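Long-range contacts in proline dehydrogenase (Deinococcus radiodurans, PDB 4H6Q), which oxidises L-proline to (S)-1-pyrroline-5-carboxylate with the help of FAD, passing the electrons on to a quinone, in the first step of proline degradation to glutamate: residues 253-258 with 276-281; 53-58 with 266-271. One frame throughout, in Å; residues are numbered along the deposited sequence. Where two conformers were deposited one is given.

Interaction 1. Residues 253-258 with 276-281. With TFB (tetrahydrofuran-2-carboxylic acid), chain D; FAD (flavin-adenine dinucleotide), chain C; GOL (glycerol), chain E.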
ATOM      1  N   ALA A 253       0.352 -16.515  -8.219  1.00 10.44           N
ATOM      2  CA  ALA A 253       1.477 -16.378  -7.274  1.00 10.67           C
ATOM      3  C   ALA A 253       1.936 -14.937  -7.054  1.00  9.57           C
ATOM      4  O   ALA A 253       2.910 -14.703  -6.316  1.00 11.93           O
ATOM      5  CB  ALA A 253       2.648 -17.221  -7.775  1.00 12.95           C
ATOM      6  N   PHE A 254       1.261 -13.985  -7.689  1.00  9.15           N
ATOM      7  CA  PHE A 254       1.674 -12.568  -7.589  1.00  8.21           C
ATOM      8  C   PHE A 254       0.538 -11.764  -8.130  1.00  7.91           C
ATOM      9  O   PHE A 254      -0.373 -12.325  -8.765  1.00  9.60           O
ATOM     10  CB  PHE A 254       2.958 -12.289  -8.404  1.00  9.34           C
ATOM     11  CG  PHE A 254       2.745 -12.331  -9.858  1.00  9.26           C
ATOM     12  CD1 PHE A 254       2.510 -11.172 -10.579  1.00 12.15           C
ATOM     13  CD2 PHE A 254       2.673 -13.567 -10.536  1.00 12.03           C
ATOM     14  CE1 PHE A 254       2.253 -11.217 -11.971  1.00 13.94           C
ATOM     15  CE2 PHE A 254       2.411 -13.611 -11.896  1.00 15.28           C
ATOM     16  CZ  PHE A 254       2.223 -12.469 -12.612  1.00 14.27           C
ATOM     17  N   GLU A 255       0.569 -10.446  -7.936  1.00  8.27           N
ATOM     18  CA  GLU A 255      -0.454  -9.573  -8.531  1.00  8.58           C
ATOM     19  C   GLU A 255       0.198  -8.260  -8.901  1.00  8.36           C
ATOM     20  O   GLU A 255       1.223  -7.849  -8.299  1.00  9.94           O
ATOM     21  CB  GLU A 255      -1.631  -9.334  -7.595  1.00  9.82           C
ATOM     22  CG  GLU A 255      -1.279  -8.592  -6.280  1.00  9.23           C
ATOM     23  CD  GLU A 255      -2.321  -8.781  -5.231  1.00  8.73           C
ATOM     24  OE1 GLU A 255      -2.691  -7.802  -4.515  1.00  9.92           O
ATOM     25  OE2 GLU A 255      -2.795  -9.954  -5.054  1.00  9.86           O
ATOM     26  N   PHE A 256      -0.398  -7.611  -9.896  1.00  7.98           N
ATOM     27  CA  PHE A 256      -0.068  -6.210 -10.204  1.00  8.20           C
ATOM     28  C   PHE A 256      -0.924  -5.332  -9.311  1.00  8.37           C
ATOM     29  O   PHE A 256      -2.069  -5.672  -8.977  1.00  9.65           O
ATOM     30  CB  PHE A 256      -0.361  -5.894 -11.672  1.00  8.12           C
ATOM     31  CG  PHE A 256       0.580  -6.576 -12.619  1.00  9.03           C
ATOM     32  CD1 PHE A 256       1.916  -6.179 -12.709  1.00  9.71           C
ATOM     33  CD2 PHE A 256       0.156  -7.701 -13.330  1.00 10.30           C
ATOM     34  CE1 PHE A 256       2.785  -6.828 -13.577  1.00 10.58           C
ATOM     35  CE2 PHE A 256       0.996  -8.344 -14.187  1.00 12.25           C
ATOM     36  CZ  PHE A 256       2.337  -7.931 -14.312  1.00 11.28           C
ATOM     37  N   GLN A 257      -0.366  -4.170  -8.933  1.00  8.27           N
ATOM     38  CA  GLN A 257      -1.128  -3.181  -8.167  1.00  8.03           C
ATOM     39  C   GLN A 257      -0.936  -1.804  -8.737  1.00  8.18           C
ATOM     40  O   GLN A 257       0.146  -1.478  -9.239  1.00  9.75           O
ATOM     41  CB  GLN A 257      -0.716  -3.153  -6.683  1.00  8.73           C
ATOM     42  CG  GLN A 257      -1.037  -4.477  -5.951  1.00  9.07           C
ATOM     43  CD  GLN A 257      -0.818  -4.378  -4.445  1.00  8.49           C
ATOM     44  OE1 GLN A 257      -0.243  -3.398  -3.957  1.00 10.18           O
ATOM     45  NE2 GLN A 257      -1.239  -5.399  -3.698  1.00  9.99           N
ATOM     46  N   MET A 258      -2.014  -0.987  -8.707  1.00  9.41           N
ATOM     47  CA  MET A 258      -1.991   0.386  -9.257  0.69  8.29           C
ATOM     48  C   MET A 258      -2.764   1.273  -8.291  1.00  8.79           C
ATOM     49  O   MET A 258      -3.615   0.780  -7.507  1.00  8.99           O
ATOM     50  CB  MET A 258      -2.740   0.427 -10.597  0.69  9.29           C
ATOM     51  CG  MET A 258      -1.945  -0.167 -11.741  0.69 10.41           C
ATOM     52  SD  MET A 258      -2.228  -1.909 -11.918  0.69 11.93           S
ATOM     53  CE  MET A 258      -0.896  -2.230 -13.103  0.69 15.10           C
ATOM     54  N   ARG A 276      -3.809 -11.204 -11.794  1.00  9.55           N
ATOM     55  CA  ARG A 276      -4.424 -10.542 -10.649  1.00  9.45           C
ATOM     56  C   ARG A 276      -4.048  -9.062 -10.662  1.00  8.42           C
ATOM     57  O   ARG A 276      -2.873  -8.723 -10.849  1.00  8.85           O
ATOM     58  CB  ARG A 276      -3.895 -11.144  -9.353  1.00 10.23           C
ATOM     59  CG  ARG A 276      -4.398 -12.575  -9.109  1.00 10.08           C
ATOM     60  CD  ARG A 276      -3.804 -13.173  -7.824  1.00 10.21           C
ATOM     61  NE  ARG A 276      -4.453 -14.475  -7.568  1.00 10.75           N
ATOM     62  CZ  ARG A 276      -4.378 -15.108  -6.406  1.00 12.60           C
ATOM     63  NH1 ARG A 276      -3.644 -14.563  -5.436  1.00 13.29           N
ATOM     64  NH2 ARG A 276      -5.014 -16.272  -6.222  1.00 15.39           N
ATOM     65  N   VAL A 277      -5.040  -8.213 -10.380  1.00  9.29           N
ATOM     66  CA  VAL A 277      -4.831  -6.775 -10.264  1.00  9.30           C
ATOM     67  C   VAL A 277      -5.549  -6.311  -8.999  1.00  8.88           C
ATOM     68  O   VAL A 277      -6.708  -6.663  -8.769  1.00  9.62           O
ATOM     69  CB  VAL A 277      -5.405  -6.002 -11.463  1.00 10.80           C
ATOM     70  CG1 VAL A 277      -5.147  -4.475 -11.317  1.00 12.16           C
ATOM     71  CG2 VAL A 277      -4.865  -6.527 -12.792  1.00 13.59           C
ATOM     72  N   ARG A 278      -4.879  -5.511  -8.165  1.00  8.50           N
ATOM     73  CA  ARG A 278      -5.500  -4.965  -6.955  1.00  7.70           C
ATOM     74  C   ARG A 278      -5.183  -3.490  -6.867  1.00  8.12           C
ATOM     75  O   ARG A 278      -4.012  -3.100  -6.888  1.00  9.79           O
ATOM     76  CB  ARG A 278      -4.979  -5.699  -5.709  1.00  8.94           C
ATOM     77  CG  ARG A 278      -5.722  -5.264  -4.442  1.00  7.71           C
ATOM     78  CD  ARG A 278      -5.142  -5.941  -3.203  1.00  9.24           C
ATOM     79  NE  ARG A 278      -5.232  -7.419  -3.189  1.00  9.09           N
ATOM     80  CZ  ARG A 278      -6.275  -8.111  -2.730  1.00  9.95           C
ATOM     81  NH1 ARG A 278      -7.396  -7.501  -2.317  1.00  9.50           N
ATOM     82  NH2 ARG A 278      -6.158  -9.432  -2.634  1.00 11.95           N
ATOM     83  N   VAL A 279      -6.223  -2.667  -6.756  1.00  9.06           N
ATOM     84  CA  VAL A 279      -6.066  -1.234  -6.809  1.00  8.92           C
ATOM     85  C   VAL A 279      -6.080  -0.635  -5.419  1.00  8.60           C
ATOM     86  O   VAL A 279      -6.954  -0.944  -4.577  1.00  9.49           O
ATOM     87  CB  VAL A 279      -7.188  -0.599  -7.686  1.00  8.92           C
ATOM     88  CG1 VAL A 279      -7.322   0.908  -7.486  1.00 10.87           C
ATOM     89  CG2 VAL A 279      -6.909  -0.926  -9.143  1.00 10.92           C
ATOM     90  N   TYR A 280      -5.088   0.251  -5.150  1.00  9.24           N
ATOM     91  CA  TYR A 280      -4.984   0.983  -3.900  1.00  8.80           C
ATOM     92  C   TYR A 280      -6.060   2.067  -3.910  1.00  9.38           C
ATOM     93  O   TYR A 280      -6.055   2.957  -4.781  1.00 10.88           O
ATOM     94  CB  TYR A 280      -3.554   1.558  -3.807  1.00  9.34           C
ATOM     95  CG  TYR A 280      -3.150   2.099  -2.453  1.00  8.88           C
ATOM     96  CD1 TYR A 280      -2.240   1.394  -1.630  1.00  9.97           C
ATOM     97  CD2 TYR A 280      -3.604   3.364  -1.992  1.00 11.10           C
ATOM     98  CE1 TYR A 280      -1.855   1.865  -0.394  1.00  9.29           C
ATOM     99  CE2 TYR A 280      -3.230   3.854  -0.737  1.00 10.80           C
ATOM    100  CZ  TYR A 280      -2.366   3.083   0.056  1.00 10.37           C
ATOM    101  OH  TYR A 280      -2.042   3.623   1.262  1.00 12.26           O
ATOM    102  N   LEU A 281      -6.970   1.980  -2.936  1.00  9.17           N
ATOM    103  CA  LEU A 281      -8.249   2.698  -2.958  1.00 10.55           C
ATOM    104  C   LEU A 281      -8.343   3.563  -1.713  1.00  9.68           C
ATOM    105  O   LEU A 281      -8.732   3.132  -0.652  1.00 10.87           O
ATOM    106  CB  LEU A 281      -9.412   1.717  -3.038  1.00 11.88           C
ATOM    107  CG  LEU A 281     -10.776   2.274  -3.441  1.00 15.26           C
ATOM    108  CD1 LEU A 281     -11.448   3.176  -2.405  1.00 17.27           C
ATOM    109  CD2 LEU A 281     -10.694   2.899  -4.791  1.00 18.13           C
TER
HETATM  110  OA  TFB D2002       1.953   5.070  -0.355  1.00 14.14           O
HETATM  111  CA  TFB D2002       1.934   5.990  -1.440  1.00 13.25           C
HETATM  112  C   TFB D2002       1.461   7.352  -0.978  1.00 14.02           C
HETATM  113  OB  TFB D2002       1.634   8.343  -1.735  1.00 14.79           O
HETATM  114  CB  TFB D2002       0.998   5.454  -2.439  1.00 13.64           C
HETATM  115  CG  TFB D2002       0.126   4.581  -1.661  1.00 13.68           C
HETATM  116  CD  TFB D2002       0.848   4.174  -0.437  1.00 13.90           C
HETATM  117  OXT TFB D2002       0.892   7.527   0.163  1.00 14.34           O
HETATM  118  PA  FAD C2001       6.724   6.265 -12.743  0.55 14.40           P
HETATM  119  O1A FAD C2001       8.055   5.910 -13.413  0.55 15.96           O
HETATM  120  O2A FAD C2001       6.708   7.391 -11.793  0.55 18.64           O
HETATM  121  O5B FAD C2001       5.591   6.527 -13.693  0.55 12.22           O
HETATM  122  C5B FAD C2001       5.293   5.590 -14.716  0.55 12.38           C
HETATM  123  C4B FAD C2001       4.126   6.011 -15.585  0.55 11.53           C
HETATM  124  O4B FAD C2001       2.947   5.786 -14.847  0.55 10.79           O
HETATM  125  C3B FAD C2001       4.087   7.462 -15.903  0.55 13.61           C
HETATM  126  O3B FAD C2001       4.909   7.853 -16.992  0.55 16.46           O
HETATM  127  C2B FAD C2001       2.639   7.657 -16.142  0.55 11.61           C
HETATM  128  O2B FAD C2001       2.223   7.102 -17.371  0.55 15.55           O
HETATM  129  C1B FAD C2001       2.054   6.846 -15.030  0.55 10.69           C
HETATM  130  N9A FAD C2001       1.908   7.581 -13.773  0.55  9.62           N
HETATM  131  C8A FAD C2001       2.512   7.273 -12.555  0.55 10.01           C
HETATM  132  N7A FAD C2001       2.165   8.138 -11.601  0.55  9.02           N
HETATM  133  C5A FAD C2001       1.272   9.034 -12.182  0.55  7.85           C
HETATM  134  C6A FAD C2001       0.584  10.139 -11.716  0.55  9.64           C
HETATM  135  N6A FAD C2001       0.683  10.562 -10.356  0.55 10.71           N
HETATM  136  N1A FAD C2001      -0.201  10.807 -12.576  0.55 10.89           N
HETATM  137  C2A FAD C2001      -0.334  10.433 -13.865  0.55 12.06           C
HETATM  138  N3A FAD C2001       0.314   9.374 -14.376  0.55 10.34           N
HETATM  139  C4A FAD C2001       1.092   8.680 -13.551  0.55  9.21           C
HETATM  140  N1  FAD C2001       5.728   4.210  -2.507  0.55  8.53           N
HETATM  141  C2  FAD C2001       6.147   4.272  -1.214  0.55  8.69           C
HETATM  142  O2  FAD C2001       7.242   4.953  -0.978  0.55  7.61           O
HETATM  143  N3  FAD C2001       5.491   3.646  -0.190  0.55  9.52           N
HETATM  144  C4  FAD C2001       4.336   2.907  -0.419  0.55  9.88           C
HETATM  145  O4  FAD C2001       3.692   2.313   0.605  0.55 10.22           O
HETATM  146  C4X FAD C2001       3.837   2.814  -1.793  0.55  9.57           C
HETATM  147  N5  FAD C2001       2.703   2.099  -2.082  0.55  8.53           N
HETATM  148  C5X FAD C2001       2.319   2.024  -3.402  0.55  6.88           C
HETATM  149  C6  FAD C2001       1.168   1.291  -3.733  0.55  6.56           C
HETATM  150  C7  FAD C2001       0.768   1.174  -5.089  0.55  7.52           C
HETATM  151  C7M FAD C2001      -0.481   0.376  -5.452  0.55  9.74           C
HETATM  152  C8  FAD C2001       1.545   1.808  -6.090  0.55  6.68           C
HETATM  153  C8M FAD C2001       1.161   1.704  -7.541  0.55  6.42           C
HETATM  154  C9  FAD C2001       2.673   2.568  -5.743  0.55  7.04           C
HETATM  155  C9A FAD C2001       3.068   2.660  -4.423  0.55  8.79           C
HETATM  156  N10 FAD C2001       4.225   3.401  -4.113  0.55 11.44           N
HETATM  157  C10 FAD C2001       4.608   3.490  -2.798  0.55  9.36           C
HETATM  158  C1' FAD C2001       5.044   4.031  -5.136  0.55 13.33           C
HETATM  159  C2' FAD C2001       4.843   5.497  -5.368  0.55 16.62           C
HETATM  160  O2' FAD C2001       3.472   5.756  -5.090  0.55 17.79           O
HETATM  161  C3' FAD C2001       5.475   5.563  -6.780  0.55 19.73           C
HETATM  162  O3' FAD C2001       6.804   5.990  -6.823  0.55 17.45           O
HETATM  163  C4' FAD C2001       4.697   6.218  -7.852  0.55 21.36           C
HETATM  164  O4' FAD C2001       3.510   5.509  -7.916  0.55 21.81           O
HETATM  165  C5' FAD C2001       5.482   6.115  -9.151  0.55 18.59           C
HETATM  166  O5' FAD C2001       4.658   5.554 -10.127  0.55 13.44           O
HETATM  167  P   FAD C2001       5.132   4.364 -11.072  0.55 10.42           P
HETATM  168  O1P FAD C2001       5.819   3.119 -10.433  0.55  9.51           O
HETATM  169  O2P FAD C2001       3.913   4.193 -12.018  0.55 13.71           O
HETATM  170  O3P FAD C2001       6.216   4.984 -12.095  0.55 13.05           O
HETATM  171  C1  GOL E2003      -2.925 -11.826  -2.249  1.00 24.72           C
HETATM  172  O1  GOL E2003      -3.329 -10.479  -2.510  1.00 10.96           O
HETATM  173  C2  GOL E2003      -3.687 -12.482  -1.118  1.00 37.18           C
HETATM  174  O2  GOL E2003      -4.931 -12.839  -1.678  1.00 60.83           O
HETATM  175  C3  GOL E2003      -3.872 -11.482   0.024  1.00 29.52           C
HETATM  176  O3  GOL E2003      -4.443 -12.113   1.158  1.00 44.01           O
HETATM  177  O   HOH W   1      -1.251 -12.493 -11.629  1.00 11.23           O

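Interaction 2. Residues 53-58 with 266-271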
ATOM      1  N   GLU A  53     -14.590  -4.588  -8.321  1.00 13.79           N
ATOM      2  CA  GLU A  53     -14.814  -6.048  -8.337  1.00 14.94           C
ATOM      3  C   GLU A  53     -15.707  -6.456  -9.489  1.00 15.65           C
ATOM      4  O   GLU A  53     -15.511  -7.531 -10.069  1.00 17.40           O
ATOM      5  CB  GLU A  53     -15.368  -6.523  -6.967  1.00 15.60           C
ATOM      6  CG  GLU A  53     -14.297  -6.448  -5.830  1.00 17.59           C
ATOM      7  CD  GLU A  53     -14.640  -7.212  -4.509  1.00 21.92           C
ATOM      8  OE1 GLU A  53     -15.745  -7.762  -4.345  1.00 23.62           O
ATOM      9  OE2 GLU A  53     -13.749  -7.305  -3.632  1.00 24.18           O
ATOM     10  N   ARG A  54     -16.663  -5.595  -9.851  1.00 17.78           N
ATOM     11  CA  ARG A  54     -17.501  -5.893 -11.019  1.00 19.45           C
ATOM     12  C   ARG A  54     -16.677  -5.963 -12.325  1.00 20.48           C
ATOM     13  O   ARG A  54     -17.093  -6.612 -13.308  1.00 23.43           O
ATOM     14  CB  ARG A  54     -18.717  -4.930 -11.143  1.00 20.66           C
ATOM     15  CG  ARG A  54     -19.747  -5.125 -10.023  1.00 21.53           C
ATOM     16  CD  ARG A  54     -21.042  -4.340 -10.241  1.00 20.79           C
ATOM     17  NE  ARG A  54     -20.820  -2.903 -10.218  1.00 18.27           N
ATOM     18  CZ  ARG A  54     -20.999  -2.109  -9.154  1.00 17.36           C
ATOM     19  NH1 ARG A  54     -21.391  -2.584  -7.984  1.00 19.18           N
ATOM     20  NH2 ARG A  54     -20.806  -0.806  -9.264  1.00 16.87           N
ATOM     21  N   ASP A  55     -15.505  -5.337 -12.326  1.00 20.26           N
ATOM     22  CA  ASP A  55     -14.591  -5.357 -13.477  1.00 21.56           C
ATOM     23  C   ASP A  55     -13.413  -6.338 -13.261  1.00 18.97           C
ATOM     24  O   ASP A  55     -12.416  -6.322 -13.998  1.00 19.76           O
ATOM     25  CB  ASP A  55     -14.011  -3.956 -13.710  1.00 25.71           C
ATOM     26  CG  ASP A  55     -14.986  -3.000 -14.398  1.00 28.82           C
ATOM     27  OD1 ASP A  55     -15.996  -3.466 -14.949  1.00 30.18           O
ATOM     28  OD2 ASP A  55     -14.736  -1.767 -14.394  1.00 31.12           O
ATOM     29  N   GLY A  56     -13.528  -7.215 -12.278  1.00 15.02           N
ATOM     30  CA  GLY A  56     -12.546  -8.270 -12.072  1.00 14.06           C
ATOM     31  C   GLY A  56     -11.292  -7.769 -11.364  1.00 12.18           C
ATOM     32  O   GLY A  56     -10.276  -8.447 -11.387  1.00 12.84           O
ATOM     33  N   ILE A  57     -11.357  -6.622 -10.709  1.00 11.95           N
ATOM     34  CA  ILE A  57     -10.204  -6.007 -10.037  1.00 10.60           C
ATOM     35  C   ILE A  57     -10.476  -5.999  -8.544  1.00 10.36           C
ATOM     36  O   ILE A  57     -11.568  -5.653  -8.098  1.00 11.89           O
ATOM     37  CB  ILE A  57      -9.999  -4.588 -10.587  1.00 11.05           C
ATOM     38  CG1 ILE A  57      -9.701  -4.638 -12.111  1.00 13.20           C
ATOM     39  CG2 ILE A  57      -8.858  -3.863  -9.827  1.00 11.49           C
ATOM     40  CD1 ILE A  57      -9.894  -3.274 -12.780  1.00 15.63           C
ATOM     41  N   ALA A  58      -9.466  -6.389  -7.760  1.00  9.73           N
ATOM     42  CA  ALA A  58      -9.569  -6.402  -6.309  1.00  9.40           C
ATOM     43  C   ALA A  58      -9.251  -5.023  -5.708  1.00  9.03           C
ATOM     44  O   ALA A  58      -8.641  -4.147  -6.390  1.00  9.25           O
ATOM     45  CB  ALA A  58      -8.613  -7.479  -5.722  1.00 10.11           C
ATOM     46  N   LEU A 266      -4.888  -0.137 -18.263  1.00 15.66           N
ATOM     47  CA  LEU A 266      -3.980  -1.255 -17.953  1.00 15.76           C
ATOM     48  C   LEU A 266      -4.612  -2.143 -16.896  1.00 13.22           C
ATOM     49  O   LEU A 266      -4.489  -3.372 -16.963  1.00 13.55           O
ATOM     50  CB  LEU A 266      -2.571  -0.812 -17.486  1.00 18.58           C
ATOM     51  CG  LEU A 266      -1.622  -0.147 -18.455  1.00 21.29           C
ATOM     52  CD1 LEU A 266      -0.335   0.021 -17.671  1.00 20.12           C
ATOM     53  CD2 LEU A 266      -1.397  -1.046 -19.684  1.00 25.33           C
ATOM     54  N   GLN A 267      -5.263  -1.543 -15.906  1.00 12.49           N
ATOM     55  CA  GLN A 267      -5.911  -2.311 -14.849  1.00 12.75           C
ATOM     56  C   GLN A 267      -6.875  -3.299 -15.491  1.00 14.16           C
ATOM     57  O   GLN A 267      -6.886  -4.500 -15.162  1.00 14.00           O
ATOM     58  CB  GLN A 267      -6.659  -1.397 -13.886  1.00 12.95           C
ATOM     59  CG  GLN A 267      -5.777  -0.438 -13.081  1.00 13.19           C
ATOM     60  CD  GLN A 267      -6.558   0.605 -12.334  1.00 13.16           C
ATOM     61  OE1 GLN A 267      -7.753   0.437 -12.050  1.00 13.79           O
ATOM     62  NE2 GLN A 267      -5.883   1.716 -11.977  1.00 14.23           N
ATOM     63  N   LYS A 268      -7.730  -2.806 -16.385  1.00 14.30           N
ATOM     64  CA  LYS A 268      -8.717  -3.653 -17.043  1.00 16.00           C
ATOM     65  C   LYS A 268      -8.093  -4.694 -17.968  1.00 14.14           C
ATOM     66  O   LYS A 268      -8.548  -5.859 -17.986  1.00 15.96           O
ATOM     67  CB  LYS A 268      -9.722  -2.770 -17.778  1.00 17.38           C
ATOM     68  CG  LYS A 268     -10.628  -1.999 -16.784  1.00 22.56           C
ATOM     69  CD  LYS A 268     -11.628  -1.102 -17.554  1.00 27.28           C
ATOM     70  CE  LYS A 268     -12.445  -0.176 -16.631  1.00 30.05           C
ATOM     71  NZ  LYS A 268     -12.938   1.034 -17.347  1.00 33.85           N
ATOM     72  N   GLN A 269      -7.105  -4.304 -18.765  1.00 14.27           N
ATOM     73  CA  GLN A 269      -6.440  -5.200 -19.696  1.00 14.46           C
ATOM     74  C   GLN A 269      -5.762  -6.356 -18.998  1.00 12.11           C
ATOM     75  O   GLN A 269      -5.900  -7.525 -19.400  1.00 13.34           O
ATOM     76  CB  GLN A 269      -5.437  -4.423 -20.557  1.00 16.77           C
ATOM     77  CG  GLN A 269      -4.569  -5.348 -21.510  1.00 24.61           C
ATOM     78  CD  GLN A 269      -3.249  -4.662 -22.002  1.00 33.65           C
ATOM     79  OE1 GLN A 269      -3.104  -3.446 -21.939  1.00 36.85           O
ATOM     80  NE2 GLN A 269      -2.298  -5.469 -22.497  1.00 38.52           N
ATOM     81  N   LEU A 270      -5.037  -6.073 -17.933  1.00 12.35           N
ATOM     82  CA  LEU A 270      -4.343  -7.124 -17.179  1.00 11.11           C
ATOM     83  C   LEU A 270      -5.333  -8.118 -16.577  1.00 12.24           C
ATOM     84  O   LEU A 270      -5.113  -9.349 -16.637  1.00 12.74           O
ATOM     85  CB  LEU A 270      -3.479  -6.490 -16.075  1.00 11.98           C
ATOM     86  CG  LEU A 270      -2.258  -5.733 -16.593  1.00 13.44           C
ATOM     87  CD1 LEU A 270      -1.621  -4.895 -15.476  1.00 15.66           C
ATOM     88  CD2 LEU A 270      -1.274  -6.726 -17.163  1.00 15.82           C
ATOM     89  N   ALA A 271      -6.460  -7.641 -16.068  1.00 12.28           N
ATOM     90  CA  ALA A 271      -7.464  -8.551 -15.520  1.00 13.69           C
ATOM     91  C   ALA A 271      -8.059  -9.414 -16.638  1.00 12.67           C
ATOM     92  O   ALA A 271      -8.303 -10.628 -16.472  1.00 14.48           O
ATOM     93  CB  ALA A 271      -8.573  -7.735 -14.861  1.00 15.00           C
TER

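Interaction 1. Residues 253-258 with 276-281
Phe256, Gln257 and Met258 pair with Val277, Arg278 and Val279 as parallel neighbours in the barrel, the strands inclined at 33°. Phe256 N donates to Arg276 O (2.9 Å), Phe256 O receives Arg278 N, and Met258 O takes Tyr280 N at 2.8 Å; Met258 N to Arg278 O is weak. A water bridges Phe254 O and Arg276 N. On one face Met258 SD rests on Val277 CG1 (3.9 Å), where Leu270 of helix 264-272 touches both. The other face is polar. Glu255 CG sits between the backbone N and the carbonyl carbon (chi1 63°), and the extended chain beyond it carries OE1 to Arg278 NE, a 2.9 Å salt bridge in the guanidinium plane. Gln257 NE2 grips Glu255 OE1 at 2.9 Å, from the opposite face of the carboxylate. OE2 bonds to Tyr226 and to O1 of a glycerol, probably from the crystallisation liquor, that also accepts from Arg278 NH2. An alanine in place of Glu255 would probably leave Arg278 NE without its charge mate and Gln257 NE2 without this acceptor, though Gly59 and Arg189 would still hold Arg278 NH1 and Gln257 OE1. Tyr280 lays one ring face over TFB CG (3.4 Å from CZ), its OH bonded to Asp137; Gln257 CB touches FAD C7M. The doubly gripped oxygen thus ties Arg278 to a glutamine whose amide oxygen accepts from Arg189, an FAD-binding residue.

Interaction 2. Residues 53-58 with 266-271
Ile57 reaches Gln267 because its CG1 stands anti to the carbonyl carbon (chi1 -61°) and CD1 continues the chain outward (chi2 163°), ending 3.9 Å from Gln267 CB. Asp55 likewise has CG beside its backbone N (chi1 -77°), which places CG on the side of Lys268. Both belong to a Schellman motif that closes helix 42-54: Gly56, with positive phi, is the C-prime residue, its N bonded to Glu53 O, while Ile57 N returns to Leu52 O. The chain then runs directly into barrel strand 58-63, so the contact sets the turn leading into that first strand against helix 264-272 on the outside of the beta8-alpha8 barrel. Ile57 is buried. Its side chain crosses that of Gln267 at about a right angle, and Ile57 CG1 lies 4.3 Å from Ala271 CB; both Ile57 and Gln267 also touch Val279 of strand 277-283. Gln267 NE2 donates to Ile262 O, just before helix 264-272. Ala271 offers its methyl to the turn, CB standing 3.9 Å from Gly56 O. Among the exposed residues, the extended Lys268 chain crosses Asp55, but the opposite charges, Asp55 OD2 and Lys268 NZ, remain 4.4 Å apart, beyond a salt bridge. The nearer approach is made by the methylene beside the ammonium, with Lys268 CE 3.6 Å from Asp55 OD2.

Overall arrangement
Interaction 2 packs the turn at 53-58 on helix 264-272 of the beta-alpha-beta unit whose strands, 254-259 and 277-283, pair in interaction 1. Their centres lie 9 Å apart and they touch directly. Ala58 probably bonds to strand 277-283 twice, Val279 N to Ala58 O and Val277 O to Ala58 N, both 2.9 Å, and the first and last strands meet side by side, as in a closed beta8-alpha8 barrel. Packing joins the layers, with Val277 CG2 3.6 Å from Leu270 CB. Interaction 1 reaches the bound tetrahydrofuran-2-carboxylic acid through Tyr280 and the flavin through Tyr280, Gln257 and Met258, whereas in interaction 2 the side chain of Gln267 remains about 8 Å from FAD.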